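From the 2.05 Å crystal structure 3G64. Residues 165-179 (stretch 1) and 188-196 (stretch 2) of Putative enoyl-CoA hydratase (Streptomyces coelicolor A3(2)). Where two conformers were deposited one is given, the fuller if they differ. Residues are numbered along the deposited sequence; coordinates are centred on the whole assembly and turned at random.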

ATOM      1  N   LEU A 165       0.806  -7.681   6.763  1.00 18.28           N
ATOM      2  CA  LEU A 165       2.028  -7.256   6.075  1.00 20.44           C
ATOM      3  C   LEU A 165       1.942  -7.396   4.558  1.00 22.13           C
ATOM      4  O   LEU A 165       2.374  -6.513   3.827  1.00 19.56           O
ATOM      5  CB  LEU A 165       3.212  -8.058   6.573  1.00 18.32           C
ATOM      6  CG  LEU A 165       3.642  -7.759   8.008  1.00 22.21           C
ATOM      7  CD1 LEU A 165       4.647  -8.838   8.470  1.00 19.62           C
ATOM      8  CD2 LEU A 165       4.243  -6.343   8.131  1.00 20.00           C
ATOM      9  N   LEU A 166       1.387  -8.499   4.065  1.00 19.19           N
ATOM     10  CA  LEU A 166       1.569  -8.771   2.634  1.00 17.19           C
ATOM     11  C   LEU A 166       0.968  -7.672   1.752  1.00 19.24           C
ATOM     12  O   LEU A 166       1.633  -7.193   0.844  1.00 24.58           O
ATOM     13  CB  LEU A 166       1.098 -10.177   2.233  1.00 15.89           C
ATOM     14  CG  LEU A 166       1.525 -10.649   0.823  1.00 17.02           C
ATOM     15  CD1 LEU A 166       3.061 -10.674   0.576  1.00 19.66           C
ATOM     16  CD2 LEU A 166       0.908 -12.023   0.559  1.00 14.20           C
ATOM     17  N   PRO A 167      -0.283  -7.257   2.014  1.00 21.03           N
ATOM     18  CA  PRO A 167      -0.792  -6.198   1.129  1.00 17.92           C
ATOM     19  C   PRO A 167      -0.003  -4.910   1.257  1.00 21.54           C
ATOM     20  O   PRO A 167      -0.043  -4.103   0.312  1.00 20.92           O
ATOM     21  CB  PRO A 167      -2.214  -5.913   1.643  1.00 18.00           C
ATOM     22  CG  PRO A 167      -2.467  -6.866   2.719  1.00 22.21           C
ATOM     23  CD  PRO A 167      -1.305  -7.791   2.926  1.00 18.16           C
ATOM     24  N   ARG A 168       0.651  -4.681   2.398  1.00 16.76           N
ATOM     25  CA  ARG A 168       1.422  -3.447   2.562  1.00 16.24           C
ATOM     26  C   ARG A 168       2.774  -3.515   1.837  1.00 22.02           C
ATOM     27  O   ARG A 168       3.420  -2.482   1.613  1.00 19.83           O
ATOM     28  CB  ARG A 168       1.623  -3.114   4.050  1.00 17.63           C
ATOM     29  CG  ARG A 168       0.308  -2.586   4.664  1.00 17.52           C
ATOM     30  CD  ARG A 168       0.318  -2.673   6.165  1.00 20.05           C
ATOM     31  NE  ARG A 168      -0.872  -2.019   6.736  1.00 19.66           N
ATOM     32  CZ  ARG A 168      -2.061  -2.605   6.913  1.00 20.06           C
ATOM     33  NH1 ARG A 168      -2.255  -3.863   6.527  1.00 19.62           N
ATOM     34  NH2 ARG A 168      -3.068  -1.916   7.481  1.00 19.65           N
ATOM     35  N   VAL A 169       3.176  -4.724   1.449  1.00 20.93           N
ATOM     36  CA  VAL A 169       4.422  -4.891   0.698  1.00 21.12           C
ATOM     37  C   VAL A 169       4.142  -4.974  -0.803  1.00 19.66           C
ATOM     38  O   VAL A 169       4.808  -4.316  -1.594  1.00 23.16           O
ATOM     39  CB  VAL A 169       5.220  -6.136   1.191  1.00 24.63           C
ATOM     40  CG1 VAL A 169       6.456  -6.393   0.311  1.00 25.44           C
ATOM     41  CG2 VAL A 169       5.647  -5.930   2.649  1.00 18.86           C
ATOM     42  N   VAL A 170       3.147  -5.761  -1.201  1.00 19.33           N
ATOM     43  CA  VAL A 170       2.952  -6.057  -2.615  1.00 20.99           C
ATOM     44  C   VAL A 170       1.639  -5.540  -3.199  1.00 27.08           C
ATOM     45  O   VAL A 170       1.378  -5.740  -4.379  1.00 28.08           O
ATOM     46  CB  VAL A 170       3.074  -7.586  -2.903  1.00 21.59           C
ATOM     47  CG1 VAL A 170       4.434  -8.120  -2.445  1.00 19.32           C
ATOM     48  CG2 VAL A 170       1.908  -8.396  -2.233  1.00 17.13           C
ATOM     49  N   GLY A 171       0.808  -4.881  -2.384  1.00 23.20           N
ATOM     50  CA  GLY A 171      -0.509  -4.480  -2.860  1.00 22.16           C
ATOM     51  C   GLY A 171      -1.569  -5.540  -2.583  1.00 24.11           C
ATOM     52  O   GLY A 171      -1.269  -6.741  -2.526  1.00 20.11           O
ATOM     53  N   LEU A 172      -2.817  -5.103  -2.440  1.00 20.21           N
ATOM     54  CA  LEU A 172      -3.939  -5.996  -2.104  1.00 23.93           C
ATOM     55  C   LEU A 172      -4.281  -7.058  -3.167  1.00 27.11           C
ATOM     56  O   LEU A 172      -4.682  -8.177  -2.837  1.00 25.18           O
ATOM     57  CB  LEU A 172      -5.212  -5.164  -1.773  1.00 17.33           C
ATOM     58  CG  LEU A 172      -6.472  -5.986  -1.466  1.00 19.82           C
ATOM     59  CD1 LEU A 172      -6.316  -6.840  -0.174  1.00 19.32           C
ATOM     60  CD2 LEU A 172      -7.732  -5.039  -1.385  1.00 20.27           C
ATOM     61  N   GLY A 173      -4.154  -6.730  -4.446  1.00 23.46           N
ATOM     62  CA  GLY A 173      -4.526  -7.714  -5.459  1.00 18.35           C
ATOM     63  C   GLY A 173      -3.569  -8.907  -5.434  1.00 21.96           C
ATOM     64  O   GLY A 173      -4.014 -10.082  -5.418  1.00 21.14           O
ATOM     65  N   HIS A 174      -2.258  -8.629  -5.410  1.00 20.78           N
ATOM     66  CA  HIS A 174      -1.274  -9.722  -5.316  1.00 19.10           C
ATOM     67  C   HIS A 174      -1.380 -10.431  -3.962  1.00 24.01           C
ATOM     68  O   HIS A 174      -1.250 -11.654  -3.889  1.00 25.98           O
ATOM     69  CB  HIS A 174       0.160  -9.190  -5.467  1.00 20.55           C
ATOM     70  CG  HIS A 174       0.487  -8.657  -6.843  1.00 22.10           C
ATOM     71  ND1 HIS A 174       0.170  -9.329  -7.994  1.00 24.83           N
ATOM     72  CD2 HIS A 174       1.171  -7.548  -7.221  1.00 21.69           C
ATOM     73  CE1 HIS A 174       0.614  -8.640  -9.046  1.00 26.71           C
ATOM     74  NE2 HIS A 174       1.234  -7.572  -8.603  1.00 23.74           N
ATOM     75  N   ALA A 175      -1.632  -9.689  -2.879  1.00 20.90           N
ATOM     76  CA  ALA A 175      -1.687 -10.356  -1.572  1.00 19.56           C
ATOM     77  C   ALA A 175      -2.799 -11.376  -1.557  1.00 18.57           C
ATOM     78  O   ALA A 175      -2.648 -12.481  -1.041  1.00 20.90           O
ATOM     79  CB  ALA A 175      -1.918  -9.347  -0.430  1.00 18.15           C
ATOM     80  N   THR A 176      -3.949 -10.990  -2.088  1.00 18.63           N
ATOM     81  CA  THR A 176      -5.088 -11.900  -2.077  1.00 18.27           C
ATOM     82  C   THR A 176      -4.761 -13.187  -2.849  1.00 24.52           C
ATOM     83  O   THR A 176      -5.085 -14.275  -2.422  1.00 21.30           O
ATOM     84  CB  THR A 176      -6.307 -11.222  -2.708  1.00 20.20           C
ATOM     85  OG1 THR A 176      -6.667 -10.099  -1.892  1.00 21.70           O
ATOM     86  CG2 THR A 176      -7.502 -12.199  -2.801  1.00 16.27           C
ATOM     87  N   ARG A 177      -4.123 -13.044  -4.002  1.00 19.90           N
ATOM     88  CA  ARG A 177      -3.807 -14.212  -4.825  1.00 21.43           C
ATOM     89  C   ARG A 177      -2.824 -15.102  -4.066  1.00 19.64           C
ATOM     90  O   ARG A 177      -2.999 -16.308  -3.984  1.00 19.87           O
ATOM     91  CB  ARG A 177      -3.196 -13.727  -6.162  1.00 21.37           C
ATOM     92  CG  ARG A 177      -2.689 -14.787  -7.115  1.00 32.17           C
ATOM     93  CD  ARG A 177      -2.318 -14.124  -8.458  1.00 31.92           C
ATOM     94  NE  ARG A 177      -1.313 -13.049  -8.349  1.00 26.62           N
ATOM     95  CZ  ARG A 177       0.001 -13.279  -8.326  1.00 30.01           C
ATOM     96  NH1 ARG A 177       0.445 -14.529  -8.400  1.00 28.62           N
ATOM     97  NH2 ARG A 177       0.880 -12.276  -8.248  1.00 29.10           N
ATOM     98  N   LEU A 178      -1.785 -14.497  -3.503  1.00 18.27           N
ATOM     99  CA  LEU A 178      -0.734 -15.278  -2.867  1.00 20.01           C
ATOM    100  C   LEU A 178      -1.279 -16.033  -1.646  1.00 23.39           C
ATOM    101  O   LEU A 178      -0.993 -17.213  -1.440  1.00 24.79           O
ATOM    102  CB  LEU A 178       0.389 -14.336  -2.424  1.00 16.49           C
ATOM    103  CG  LEU A 178       1.583 -14.232  -3.381  1.00 24.16           C
ATOM    104  CD1 LEU A 178       1.097 -13.866  -4.759  1.00 17.96           C
ATOM    105  CD2 LEU A 178       2.570 -13.172  -2.827  1.00 17.88           C
ATOM    106  N   LEU A 179      -2.043 -15.324  -0.826  1.00 17.71           N
ATOM    107  CA  LEU A 179      -2.532 -15.895   0.429  1.00 20.96           C
ATOM    108  C   LEU A 179      -3.692 -16.838   0.218  1.00 21.79           C
ATOM    109  O   LEU A 179      -3.842 -17.814   0.932  1.00 22.12           O
ATOM    110  CB  LEU A 179      -2.962 -14.793   1.400  1.00 22.96           C
ATOM    111  CG  LEU A 179      -1.804 -13.954   1.959  1.00 24.58           C
ATOM    112  CD1 LEU A 179      -2.356 -12.842   2.853  1.00 24.06           C
ATOM    113  CD2 LEU A 179      -0.872 -14.852   2.729  1.00 27.45           C
ATOM    114  N   PRO A 188      11.800 -14.269  -9.947  1.00 30.72           N
ATOM    115  CA  PRO A 188      11.506 -13.137 -10.843  1.00 32.18           C
ATOM    116  C   PRO A 188      10.174 -12.449 -10.505  1.00 26.50           C
ATOM    117  O   PRO A 188      10.100 -11.231 -10.485  1.00 28.03           O
ATOM    118  CB  PRO A 188      11.453 -13.785 -12.243  1.00 34.13           C
ATOM    119  CG  PRO A 188      12.225 -15.087 -12.106  1.00 32.37           C
ATOM    120  CD  PRO A 188      11.938 -15.544 -10.676  1.00 35.68           C
ATOM    121  N   GLU A 189       9.140 -13.232 -10.234  1.00 26.17           N
ATOM    122  CA  GLU A 189       7.865 -12.662  -9.855  1.00 29.14           C
ATOM    123  C   GLU A 189       8.009 -11.911  -8.519  1.00 24.12           C
ATOM    124  O   GLU A 189       7.517 -10.794  -8.370  1.00 26.43           O
ATOM    125  CB  GLU A 189       6.806 -13.762  -9.722  1.00 27.06           C
ATOM    126  CG  GLU A 189       5.472 -13.191  -9.232  1.00 28.79           C
ATOM    127  CD  GLU A 189       4.361 -14.213  -9.110  1.00 35.04           C
ATOM    128  OE1 GLU A 189       4.598 -15.428  -9.295  1.00 34.54           O
ATOM    129  OE2 GLU A 189       3.235 -13.789  -8.800  1.00 45.99           O
ATOM    130  N   ALA A 190       8.688 -12.545  -7.563  1.00 26.50           N
ATOM    131  CA  ALA A 190       8.931 -11.959  -6.241  1.00 23.55           C
ATOM    132  C   ALA A 190       9.615 -10.601  -6.371  1.00 27.23           C
ATOM    133  O   ALA A 190       9.219  -9.633  -5.711  1.00 23.89           O
ATOM    134  CB  ALA A 190       9.769 -12.915  -5.368  1.00 20.88           C
ATOM    135  N   GLU A 191      10.633 -10.529  -7.230  1.00 27.02           N
ATOM    136  CA  GLU A 191      11.318  -9.274  -7.493  1.00 28.20           C
ATOM    137  C   GLU A 191      10.374  -8.241  -8.119  1.00 26.70           C
ATOM    138  O   GLU A 191      10.333  -7.096  -7.699  1.00 24.99           O
ATOM    139  CB  GLU A 191      12.516  -9.527  -8.414  1.00 35.57           C
ATOM    140  CG  GLU A 191      13.631  -8.514  -8.267  1.00 53.53           C
ATOM    141  CD  GLU A 191      13.277  -7.147  -8.824  1.00 72.01           C
ATOM    142  OE1 GLU A 191      12.661  -7.076  -9.916  1.00 76.74           O
ATOM    143  OE2 GLU A 191      13.626  -6.135  -8.172  1.00 80.18           O
ATOM    144  N   ARG A 192       9.640  -8.643  -9.152  0.57 26.92           N
ATOM    145  CA  ARG A 192       8.670  -7.750  -9.789  0.57 28.59           C
ATOM    146  C   ARG A 192       7.637  -7.181  -8.805  0.57 30.58           C
ATOM    147  O   ARG A 192       7.321  -5.995  -8.850  0.57 32.49           O
ATOM    148  CB  ARG A 192       7.924  -8.478 -10.921  0.57 29.73           C
ATOM    149  CG  ARG A 192       8.777  -8.761 -12.172  0.57 29.02           C
ATOM    150  CD  ARG A 192       7.903  -9.134 -13.395  0.57 30.82           C
ATOM    151  NE  ARG A 192       6.914 -10.187 -13.126  0.57 28.36           N
ATOM    152  CZ  ARG A 192       7.138 -11.490 -13.278  0.57 25.33           C
ATOM    153  NH1 ARG A 192       8.317 -11.928 -13.675  0.57 28.15           N
ATOM    154  NH2 ARG A 192       6.179 -12.359 -13.028  0.57 30.90           N
ATOM    155  N   ILE A 193       7.079  -8.015  -7.934  1.00 25.70           N
ATOM    156  CA  ILE A 193       5.998  -7.521  -7.084  1.00 24.04           C
ATOM    157  C   ILE A 193       6.461  -6.837  -5.804  1.00 25.94           C
ATOM    158  O   ILE A 193       5.624  -6.368  -5.019  1.00 29.20           O
ATOM    159  CB  ILE A 193       4.906  -8.588  -6.788  1.00 24.61           C
ATOM    160  CG1 ILE A 193       5.396  -9.645  -5.796  1.00 24.06           C
ATOM    161  CG2 ILE A 193       4.380  -9.231  -8.089  1.00 23.43           C
ATOM    162  CD1 ILE A 193       4.413 -10.823  -5.614  1.00 19.63           C
ATOM    163  N   GLY A 194       7.771  -6.770  -5.569  1.00 25.61           N
ATOM    164  CA  GLY A 194       8.256  -6.026  -4.407  1.00 21.89           C
ATOM    165  C   GLY A 194       8.722  -6.800  -3.174  1.00 25.32           C
ATOM    166  O   GLY A 194       8.979  -6.202  -2.116  1.00 23.37           O
ATOM    167  N   LEU A 195       8.872  -8.111  -3.311  1.00 22.58           N
ATOM    168  CA  LEU A 195       9.283  -8.956  -2.178  1.00 24.52           C
ATOM    169  C   LEU A 195      10.788  -9.088  -1.980  1.00 28.18           C
ATOM    170  O   LEU A 195      11.210  -9.604  -0.943  1.00 29.65           O
ATOM    171  CB  LEU A 195       8.731 -10.366  -2.320  1.00 21.84           C
ATOM    172  CG  LEU A 195       7.268 -10.601  -2.019  1.00 25.87           C
ATOM    173  CD1 LEU A 195       6.881 -12.047  -2.419  1.00 24.58           C
ATOM    174  CD2 LEU A 195       7.045 -10.337  -0.542  1.00 22.24           C
ATOM    175  N   ILE A 196      11.591  -8.641  -2.953  1.00 23.11           N
ATOM    176  CA  ILE A 196      13.051  -8.778  -2.859  1.00 27.61           C
ATOM    177  C   ILE A 196      13.754  -7.447  -2.699  1.00 28.85           C
ATOM    178  O   ILE A 196      13.525  -6.530  -3.498  1.00 28.78           O
ATOM    179  CB  ILE A 196      13.632  -9.428  -4.136  1.00 29.60           C
ATOM    180  CG1 ILE A 196      12.938 -10.760  -4.408  1.00 36.02           C
ATOM    181  CG2 ILE A 196      15.172  -9.584  -4.048  1.00 26.40           C
ATOM    182  CD1 ILE A 196      13.054 -11.703  -3.271  1.00 37.26           C
TER
HETATM  183  O   HOH W   1       7.914  -3.534  -1.256  1.00 25.96           O
HETATM  184  O   HOH W   2       3.627  -4.824  -6.209  1.00 34.20           O

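Ile-193 is the hub of the contact. It has 94 Å² covered by stretch 1, the largest share of any residue in an interface that buries 382 Å² counted over both sides. Its CA-to-CB bond points toward stretch 1, and with chi1 at 73° (p) and chi2 at -172° (t) its carbons reach three different neighbours. CG1 of Ile-193 lies 3.8 Å from CG1 of Val-170, and CD1 of Ile-193 lies 4.1 Å from CD2 of Leu-178. CG2 of Ile-193 sits over one face of the His-174 imidazole, 3.8 Å from the ring centroid and 18° off the ring normal, a geometry that qualifies as a CH-pi contact. A beta-branched, extended side chain suits this place because its separate carbons can meet a valine, a leucine and an aromatic face at once.

Leu-195 supplies the second apolar surface. Its CA-to-CB bond points sideways, yet the end of the side chain comes nearer to stretch 1. Its CG packs 3.8 Å from CG1 of Val-170, while its CD2 lies 4.1 Å from CG1 of Val-169 and 4.2 Å from CD1 of Leu-166. Val-170 CG1 therefore touches both Ile-193 and Leu-195, and the short valine side chain fills this space where the backbones come close: the CA atoms of Val-170 and Gly-194 are 5.6 Å apart.

That closeness bears on Gly-194. The residue leaves helical geometry with phi/psi of 104/11 and forms a Schellman motif, in which Leu-195 N donates to Ala-190 O at 2.9 Å and Gly-194 N makes a weak bond to Glu-191 O at 3.3 Å. A CB here would be jammed against the preceding carbonyl, which by itself calls for glycine; it would also point toward stretch 1 and come within 3.4 Å of Val-169 O. On the facing stretch, Gly-171 likewise has positive phi, 91°, between the two helices, but an ideal CB there would meet nothing of stretch 2 within 5.5 Å.

Where the helix ends approach, backbone carbonyls are joined through water. Water 2 donates to Val-170 O at 3.0 Å and to Ile-193 O at 2.8 Å, so one molecule links two acceptors that could not bond to each other directly. Water 1 lies 3.2 Å from Val-169 O and 3.0 Å from Gly-194 O.

The polar edge is reached further along the helices 172-179 and 188-193, which run at 149° to one another with axes 12.4 Å apart at closest approach. Long side chains span this gap. Arg-177 and Glu-189, both partly exposed, point toward each other's stretch and form a salt bridge: NH1 and NH2 of Arg-177 each donate to OE2 of Glu-189 at 2.9 Å, with N-H...acceptor angles of 140° and 143°. The carboxylate oxygen lies at the guanidinium edge, near its plane, as a forked arrangement requires. Glu-189 is almost fully extended, with chi1 176° and chi2 178°, whereas Arg-177 turns at chi3 (57°, p).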